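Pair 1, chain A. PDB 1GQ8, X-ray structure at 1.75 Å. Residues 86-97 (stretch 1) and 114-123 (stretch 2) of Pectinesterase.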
# COMPACT_ATOMS: atom_id res chain seq x y z
N SER A 86 -3.92 10.38 -11.31
CA SER A 86 -2.97 11.19 -10.54
C SER A 86 -1.70 10.48 -10.03
O SER A 86 -0.79 11.13 -9.51
CB SER A 86 -3.67 11.82 -9.33
OG SER A 86 -3.97 10.85 -8.35
N ALA A 87 -1.65 9.17 -10.20
CA ALA A 87 -0.51 8.37 -9.73
C ALA A 87 0.86 8.69 -10.33
O ALA A 87 1.00 8.81 -11.54
CB ALA A 87 -0.82 6.88 -9.95
N THR A 88 1.87 8.83 -9.46
CA THR A 88 3.23 9.11 -9.92
C THR A 88 3.74 7.88 -10.69
O THR A 88 4.37 8.01 -11.74
CB THR A 88 4.17 9.42 -8.73
OG1 THR A 88 3.77 10.65 -8.11
CG2 THR A 88 5.62 9.55 -9.21
N VAL A 89 3.46 6.69 -10.16
CA VAL A 89 3.84 5.43 -10.81
C VAL A 89 2.62 4.51 -10.85
O VAL A 89 1.94 4.31 -9.84
CB VAL A 89 4.98 4.70 -10.05
CG1 VAL A 89 5.22 3.32 -10.67
CG2 VAL A 89 6.27 5.52 -10.10
N ALA A 90 2.33 3.95 -12.03
CA ALA A 90 1.20 3.05 -12.20
C ALA A 90 1.67 1.71 -12.76
O ALA A 90 2.16 1.64 -13.89
CB ALA A 90 0.16 3.67 -13.13
N ALA A 91 1.54 0.65 -11.96
CA ALA A 91 1.97 -0.69 -12.37
C ALA A 91 0.76 -1.59 -12.68
O ALA A 91 0.05 -2.00 -11.77
CB ALA A 91 2.81 -1.32 -11.25
N VAL A 92 0.56 -1.89 -13.96
CA VAL A 92 -0.57 -2.71 -14.39
C VAL A 92 -0.20 -4.09 -14.96
O VAL A 92 -0.86 -5.09 -14.66
CB VAL A 92 -1.43 -1.94 -15.43
CG1 VAL A 92 -2.62 -2.78 -15.87
CG2 VAL A 92 -1.92 -0.63 -14.82
N GLY A 93 0.85 -4.15 -15.78
CA GLY A 93 1.26 -5.43 -16.35
C GLY A 93 1.51 -6.51 -15.30
O GLY A 93 2.20 -6.26 -14.31
N ALA A 94 0.97 -7.70 -15.53
CA ALA A 94 1.11 -8.82 -14.59
C ALA A 94 2.53 -9.18 -14.15
O ALA A 94 3.47 -9.15 -14.95
CB ALA A 94 0.42 -10.06 -15.17
N GLY A 95 2.67 -9.54 -12.87
CA GLY A 95 3.96 -9.95 -12.33
C GLY A 95 5.01 -8.88 -12.05
O GLY A 95 6.21 -9.16 -12.11
N PHE A 96 4.56 -7.67 -11.72
CA PHE A 96 5.48 -6.56 -11.42
C PHE A 96 6.17 -6.70 -10.06
O PHE A 96 5.54 -7.08 -9.08
CB PHE A 96 4.71 -5.23 -11.45
CG PHE A 96 5.58 -4.01 -11.29
CD1 PHE A 96 6.33 -3.52 -12.36
CD2 PHE A 96 5.66 -3.35 -10.06
CE1 PHE A 96 7.14 -2.40 -12.21
CE2 PHE A 96 6.47 -2.23 -9.90
CZ PHE A 96 7.21 -1.75 -10.98
N LEU A 97 7.47 -6.37 -10.01
CA LEU A 97 8.26 -6.45 -8.77
C LEU A 97 9.10 -5.17 -8.58
O LEU A 97 9.49 -4.53 -9.56
CB LEU A 97 9.23 -7.64 -8.82
CG LEU A 97 8.73 -9.07 -9.09
CD1 LEU A 97 9.94 -10.01 -9.12
CD2 LEU A 97 7.75 -9.51 -8.02
N ALA A 114 -4.27 12.67 -4.33
CA ALA A 114 -3.00 12.72 -5.07
C ALA A 114 -2.19 11.45 -4.77
O ALA A 114 -1.48 11.37 -3.77
CB ALA A 114 -2.22 13.96 -4.66
N VAL A 115 -2.30 10.47 -5.67
CA VAL A 115 -1.66 9.16 -5.52
C VAL A 115 -0.16 9.04 -5.80
O VAL A 115 0.36 9.62 -6.77
CB VAL A 115 -2.41 8.13 -6.42
CG1 VAL A 115 -1.81 6.73 -6.26
CG2 VAL A 115 -3.90 8.12 -6.07
N ALA A 116 0.54 8.28 -4.96
CA ALA A 116 1.97 8.04 -5.13
C ALA A 116 2.19 6.77 -5.97
O ALA A 116 2.97 6.77 -6.93
CB ALA A 116 2.66 7.89 -3.76
N LEU A 117 1.49 5.68 -5.60
CA LEU A 117 1.59 4.40 -6.33
C LEU A 117 0.23 3.72 -6.51
O LEU A 117 -0.51 3.56 -5.54
CB LEU A 117 2.52 3.43 -5.58
CG LEU A 117 2.57 1.97 -6.08
CD1 LEU A 117 3.20 1.91 -7.47
CD2 LEU A 117 3.38 1.11 -5.11
N ARG A 118 -0.09 3.35 -7.75
CA ARG A 118 -1.33 2.63 -8.07
C ARG A 118 -0.93 1.26 -8.65
O ARG A 118 -0.11 1.20 -9.56
CB ARG A 118 -2.18 3.38 -9.11
CG ARG A 118 -3.24 2.50 -9.79
CD ARG A 118 -4.37 3.29 -10.48
NE ARG A 118 -3.91 4.17 -11.55
CZ ARG A 118 -3.57 3.79 -12.78
NH1 ARG A 118 -3.64 2.51 -13.14
NH2 ARG A 118 -3.18 4.70 -13.67
N VAL A 119 -1.51 0.19 -8.11
CA VAL A 119 -1.20 -1.17 -8.56
C VAL A 119 -2.43 -1.97 -9.03
O VAL A 119 -3.42 -2.08 -8.31
CB VAL A 119 -0.52 -1.98 -7.42
CG1 VAL A 119 -0.08 -3.34 -7.94
CG2 VAL A 119 0.67 -1.21 -6.86
N GLY A 120 -2.34 -2.53 -10.24
CA GLY A 120 -3.42 -3.34 -10.79
C GLY A 120 -2.87 -4.62 -11.41
O GLY A 120 -3.52 -5.27 -12.24
N SER A 121 -1.65 -4.98 -10.99
CA SER A 121 -0.92 -6.16 -11.47
C SER A 121 -1.14 -7.42 -10.61
O SER A 121 -0.90 -7.39 -9.40
CB SER A 121 0.58 -5.81 -11.50
OG SER A 121 1.40 -6.93 -11.77
N ASP A 122 -1.56 -8.52 -11.23
CA ASP A 122 -1.79 -9.78 -10.51
C ASP A 122 -0.44 -10.46 -10.22
O ASP A 122 0.42 -10.57 -11.10
CB ASP A 122 -2.69 -10.70 -11.34
CG ASP A 122 -3.24 -11.88 -10.53
OD1 ASP A 122 -3.67 -11.67 -9.38
OD2 ASP A 122 -3.26 -13.02 -11.06
N LEU A 123 -0.27 -10.92 -8.98
CA LEU A 123 0.95 -11.57 -8.52
C LEU A 123 2.16 -10.61 -8.51
O LEU A 123 3.24 -10.94 -9.01
CB LEU A 123 1.25 -12.81 -9.38
CG LEU A 123 0.10 -13.83 -9.50
CD1 LEU A 123 0.59 -15.06 -10.27
CD2 LEU A 123 -0.40 -14.24 -8.13

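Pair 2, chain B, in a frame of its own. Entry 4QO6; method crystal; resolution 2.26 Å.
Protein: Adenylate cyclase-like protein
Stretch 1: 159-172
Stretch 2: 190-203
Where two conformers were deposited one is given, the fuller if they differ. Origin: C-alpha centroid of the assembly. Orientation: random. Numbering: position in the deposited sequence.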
# COMPACT_ATOMS: atom_id res chain seq x y z
N SER B 159 1.51 14.13 -16.50
CA SER B 159 1.02 14.37 -15.14
C SER B 159 0.63 13.05 -14.49
O SER B 159 0.32 12.07 -15.16
CB SER B 159 -0.13 15.38 -15.08
OG SER B 159 -1.33 14.84 -15.58
N PHE B 160 0.64 13.03 -13.17
CA PHE B 160 0.35 11.81 -12.42
C PHE B 160 -0.41 12.08 -11.13
O PHE B 160 0.07 12.81 -10.26
CB PHE B 160 1.62 11.06 -12.07
CG PHE B 160 1.35 9.78 -11.37
CD1 PHE B 160 0.90 8.68 -12.09
CD2 PHE B 160 1.52 9.67 -9.99
CE1 PHE B 160 0.61 7.51 -11.45
CE2 PHE B 160 1.25 8.48 -9.35
CZ PHE B 160 0.79 7.39 -10.09
N THR B 161 -1.62 11.53 -11.03
CA THR B 161 -2.39 11.61 -9.79
C THR B 161 -3.22 10.34 -9.61
O THR B 161 -3.86 9.90 -10.55
CB THR B 161 -3.36 12.83 -9.69
OG1 THR B 161 -4.58 12.52 -10.33
CG2 THR B 161 -2.80 14.11 -10.32
N ASN B 162 -3.13 9.75 -8.42
CA ASN B 162 -3.97 8.69 -7.97
C ASN B 162 -3.89 7.46 -8.84
O ASN B 162 -4.91 6.82 -9.09
CB ASN B 162 -5.41 9.14 -7.83
CG ASN B 162 -6.16 8.35 -6.76
OD1 ASN B 162 -5.71 8.26 -5.60
ND2 ASN B 162 -7.27 7.74 -7.15
N GLY B 163 -2.66 7.12 -9.27
CA GLY B 163 -2.39 5.89 -10.05
C GLY B 163 -2.60 6.11 -11.54
O GLY B 163 -2.41 5.17 -12.36
N GLU B 164 -3.00 7.34 -11.90
CA GLU B 164 -3.29 7.69 -13.30
C GLU B 164 -2.27 8.67 -13.92
O GLU B 164 -2.07 9.82 -13.45
CB GLU B 164 -4.72 8.24 -13.41
CG GLU B 164 -5.20 8.31 -14.85
CD GLU B 164 -6.57 8.91 -15.00
OE1 GLU B 164 -6.72 10.17 -14.99
OE2 GLU B 164 -7.49 8.09 -15.15
N ALA B 165 -1.57 8.15 -14.91
CA ALA B 165 -0.65 8.92 -15.75
C ALA B 165 -1.33 9.51 -17.01
O ALA B 165 -1.86 8.75 -17.83
CB ALA B 165 0.48 8.01 -16.20
N VAL B 166 -1.21 10.82 -17.21
CA VAL B 166 -1.73 11.52 -18.39
C VAL B 166 -0.60 12.07 -19.29
O VAL B 166 0.25 12.86 -18.85
CB VAL B 166 -2.70 12.70 -18.04
CG1 VAL B 166 -3.32 13.27 -19.29
CG2 VAL B 166 -3.87 12.28 -17.14
N LEU B 167 -0.62 11.67 -20.56
CA LEU B 167 0.35 12.12 -21.56
C LEU B 167 -0.25 13.10 -22.57
O LEU B 167 -1.32 12.86 -23.15
CB LEU B 167 0.89 10.92 -22.30
CG LEU B 167 1.39 9.79 -21.41
CD1 LEU B 167 1.70 8.59 -22.27
CD2 LEU B 167 2.60 10.23 -20.58
N THR B 168 0.48 14.17 -22.81
CA THR B 168 0.13 15.16 -23.82
C THR B 168 1.37 15.58 -24.59
O THR B 168 2.49 15.41 -24.13
CB THR B 168 -0.38 16.41 -23.14
OG1 THR B 168 0.55 16.77 -22.11
CG2 THR B 168 -1.78 16.14 -22.54
N GLY B 169 1.17 16.20 -25.75
CA GLY B 169 2.28 16.70 -26.54
C GLY B 169 2.10 16.21 -27.93
O GLY B 169 0.98 15.86 -28.35
N TYR B 170 3.22 16.18 -28.66
CA TYR B 170 3.23 15.85 -30.09
C TYR B 170 4.38 14.91 -30.42
O TYR B 170 5.44 15.08 -29.90
CB TYR B 170 3.40 17.12 -30.91
CG TYR B 170 2.36 18.19 -30.72
CD1 TYR B 170 1.20 18.20 -31.49
CD2 TYR B 170 2.58 19.22 -29.84
CE1 TYR B 170 0.25 19.20 -31.35
CE2 TYR B 170 1.64 20.22 -29.67
CZ TYR B 170 0.49 20.22 -30.42
OH TYR B 170 -0.42 21.23 -30.21
N ILE B 171 4.16 13.91 -31.25
CA ILE B 171 5.27 13.09 -31.79
C ILE B 171 5.31 13.07 -33.32
O ILE B 171 4.28 13.30 -33.99
CB ILE B 171 5.27 11.63 -31.28
CG1 ILE B 171 4.01 10.88 -31.68
CG2 ILE B 171 5.53 11.57 -29.79
CD1 ILE B 171 4.14 9.37 -31.58
N ASN B 172 6.50 12.78 -33.84
CA ASN B 172 6.80 12.68 -35.27
C ASN B 172 6.15 11.42 -35.78
O ASN B 172 6.24 10.42 -35.08
CB ASN B 172 8.33 12.61 -35.43
CG ASN B 172 8.79 12.69 -36.86
OD1 ASN B 172 8.61 11.75 -37.64
ND2 ASN B 172 9.43 13.80 -37.20
N ALA B 190 6.15 1.22 -10.69
CA ALA B 190 5.72 1.70 -9.36
C ALA B 190 4.22 1.59 -9.12
O ALA B 190 3.66 0.50 -9.26
CB ALA B 190 6.22 3.13 -9.12
N GLY B 191 3.58 2.69 -8.75
CA GLY B 191 2.14 2.67 -8.47
C GLY B 191 1.27 3.22 -9.60
O GLY B 191 0.41 4.06 -9.35
N ILE B 192 1.49 2.73 -10.82
CA ILE B 192 0.74 3.16 -11.98
C ILE B 192 -0.34 2.17 -12.33
O ILE B 192 -0.02 1.03 -12.67
CB ILE B 192 1.68 3.37 -13.19
CG1 ILE B 192 2.49 4.65 -12.95
CG2 ILE B 192 0.88 3.50 -14.47
CD1 ILE B 192 3.57 4.85 -13.98
N ARG B 193 -1.59 2.63 -12.25
CA ARG B 193 -2.77 1.83 -12.61
C ARG B 193 -3.28 2.09 -14.03
O ARG B 193 -3.82 1.19 -14.67
CB ARG B 193 -3.93 2.13 -11.65
CG ARG B 193 -3.76 1.62 -10.23
CD ARG B 193 -4.72 2.36 -9.31
NE ARG B 193 -4.72 1.84 -7.95
CZ ARG B 193 -5.46 2.32 -6.95
NH1 ARG B 193 -6.28 3.36 -7.13
NH2 ARG B 193 -5.37 1.77 -5.74
N ALA B 194 -3.16 3.31 -14.52
CA ALA B 194 -3.62 3.64 -15.87
C ALA B 194 -2.77 4.73 -16.52
O ALA B 194 -2.37 5.72 -15.83
CB ALA B 194 -5.07 4.12 -15.83
N VAL B 195 -2.55 4.57 -17.83
CA VAL B 195 -1.98 5.68 -18.66
C VAL B 195 -3.02 6.22 -19.62
O VAL B 195 -3.57 5.46 -20.39
CB VAL B 195 -0.77 5.22 -19.47
CG1 VAL B 195 -0.22 6.39 -20.30
CG2 VAL B 195 0.30 4.66 -18.54
N LYS B 196 -3.34 7.50 -19.53
CA LYS B 196 -4.24 8.14 -20.49
C LYS B 196 -3.38 8.88 -21.52
O LYS B 196 -2.76 9.89 -21.18
CB LYS B 196 -5.15 9.18 -19.81
CG LYS B 196 -6.15 8.67 -18.77
CD LYS B 196 -7.43 8.13 -19.39
CE LYS B 196 -8.41 7.63 -18.32
NZ LYS B 196 -8.95 6.26 -18.62
N ASN B 197 -3.39 8.39 -22.76
CA ASN B 197 -2.61 8.94 -23.86
C ASN B 197 -3.36 9.95 -24.78
O ASN B 197 -4.19 9.54 -25.55
CB ASN B 197 -2.11 7.77 -24.68
CG ASN B 197 -1.14 8.17 -25.76
OD1 ASN B 197 -0.74 9.31 -25.85
ND2 ASN B 197 -0.78 7.23 -26.56
N PHE B 198 -3.05 11.25 -24.69
CA PHE B 198 -3.64 12.28 -25.57
C PHE B 198 -2.64 12.88 -26.61
O PHE B 198 -2.92 13.88 -27.29
CB PHE B 198 -4.26 13.40 -24.74
CG PHE B 198 -5.40 12.94 -23.85
CD1 PHE B 198 -6.63 12.63 -24.39
CD2 PHE B 198 -5.23 12.81 -22.48
CE1 PHE B 198 -7.67 12.21 -23.57
CE2 PHE B 198 -6.28 12.39 -21.66
CZ PHE B 198 -7.50 12.09 -22.21
N VAL B 199 -1.50 12.21 -26.77
CA VAL B 199 -0.44 12.68 -27.64
C VAL B 199 -0.85 12.68 -29.11
O VAL B 199 -1.33 11.69 -29.64
CB VAL B 199 0.80 11.80 -27.46
CG1 VAL B 199 1.83 12.01 -28.60
CG2 VAL B 199 1.36 12.10 -26.08
N VAL B 200 -0.64 13.83 -29.76
CA VAL B 200 -0.93 13.94 -31.18
C VAL B 200 0.19 13.30 -32.05
O VAL B 200 1.39 13.46 -31.81
CB VAL B 200 -1.17 15.42 -31.55
CG1 VAL B 200 -1.45 15.59 -33.06
CG2 VAL B 200 -2.34 15.99 -30.74
N LEU B 201 -0.23 12.56 -33.05
CA LEU B 201 0.67 11.99 -34.02
C LEU B 201 0.80 12.93 -35.26
O LEU B 201 -0.12 13.04 -36.08
CB LEU B 201 0.12 10.62 -34.40
CG LEU B 201 0.97 9.75 -35.32
CD1 LEU B 201 2.35 9.59 -34.71
CD2 LEU B 201 0.31 8.39 -35.53
N LEU B 202 1.93 13.62 -35.40
CA LEU B 202 2.09 14.56 -36.52
C LEU B 202 2.39 13.83 -37.80
O LEU B 202 3.28 13.01 -37.83
CB LEU B 202 3.20 15.55 -36.27
CG LEU B 202 2.90 16.47 -35.12
CD1 LEU B 202 4.12 17.32 -34.83
CD2 LEU B 202 1.69 17.33 -35.41
N PRO B 203 1.67 14.15 -38.88
CA PRO B 203 2.17 13.67 -40.17
C PRO B 203 3.24 14.65 -40.68
O PRO B 203 3.30 15.81 -40.25
CB PRO B 203 0.93 13.75 -41.05
CG PRO B 203 0.25 15.00 -40.52
CD PRO B 203 0.60 15.14 -39.06

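What backbone arrangement do the two pairs share? Each is a pair of parallel strands, and N, CA and C of 14 central residues superpose with an RMSD of 0.9 Å. In pair 1, strands 89-91 and 117-119 run 11° apart; in pair 2, strands 164-168 and 194-197 run 18° apart. A:Ala90 falls on B:Val166, and A:Arg118 on B:Lys196. The two pairs share the hydrogen-bond ladder: A:Arg118 N donates to A:Val89 O (3.1 Å), A:Ala91 N to A:Arg118 O (3.0 Å) and A:Gly120 N to A:Ala91 O (2.9 Å). At the matching positions B:Lys196 N donates to B:Ala165 O (2.6 Å), B:Leu167 N to B:Lys196 O (2.9 Å) and B:Phe198 N to B:Leu167 O (2.8 Å). The residue at the A:Arg118 and B:Lys196 position thus both gives and receives a bond, as expected for parallel strands.

How is the sheet face carrying A:Val89, A:Ala91, A:Leu117 and A:Val119 filled? In pair 1 A:Val89 CG1 meets A:Leu117 CD1 at 4.0 Å, while A:Ala91 adds just a methyl. Pair 2 places the bulk differently: B:Ala165, matching A:Val89, is small, and B:Leu167, matching A:Ala91, is large. B:Leu167 CD1 reaches back to B:Val195 CG1 at 3.5 Å, and B:Leu167 CB lies 4.0 Å from B:Val199 CG2.

What do the long side chains do on the other face? A:Arg118 lays its guanidinium beside the small A:Ala90, whose CB sits over one face of the group, 3.5 Å from A:Arg118 NH2. B:Lys196 shares the backbone position but its side-chain centre is 4.1 Å away after superposition. It extends beside B:Glu164, where B:Glu164 OE2 and B:Lys196 NZ are 4.2 Å apart, too far for a salt bridge. B:Val166, in place of A:Ala90, packs CG1 against the ring edge of B:Phe198, 3.7 Å from CD2; the matching A:Gly120 offers no side chain.

How does the contact continue beyond the matched strands? In pair 1 a serine joins the two stretches: A:Ser121 OG donates to A:Gly93 O (2.7 Å) and accepts from A:Phe96 N (3.2 Å), so one hydroxyl ties down two backbone groups of the loop. B:Val199 occupies the same place, with side-chain centres only 0.6 Å apart, but is apolar and packs CG1 against B:Ile171 CG2 at 3.9 Å. Both pairs keep a backbone bond here, A:Gly95 N to A:Asp122 O (3.0 Å) and B:Ile171 N to B:Val200 O (2.9 Å); pair 1 adds the serine's bonds, and in pair 2 B:Val200 N also donates to B:Gly169 O (3.0 Å), and strands 170-172 and 200-202 resume the parallel pairing.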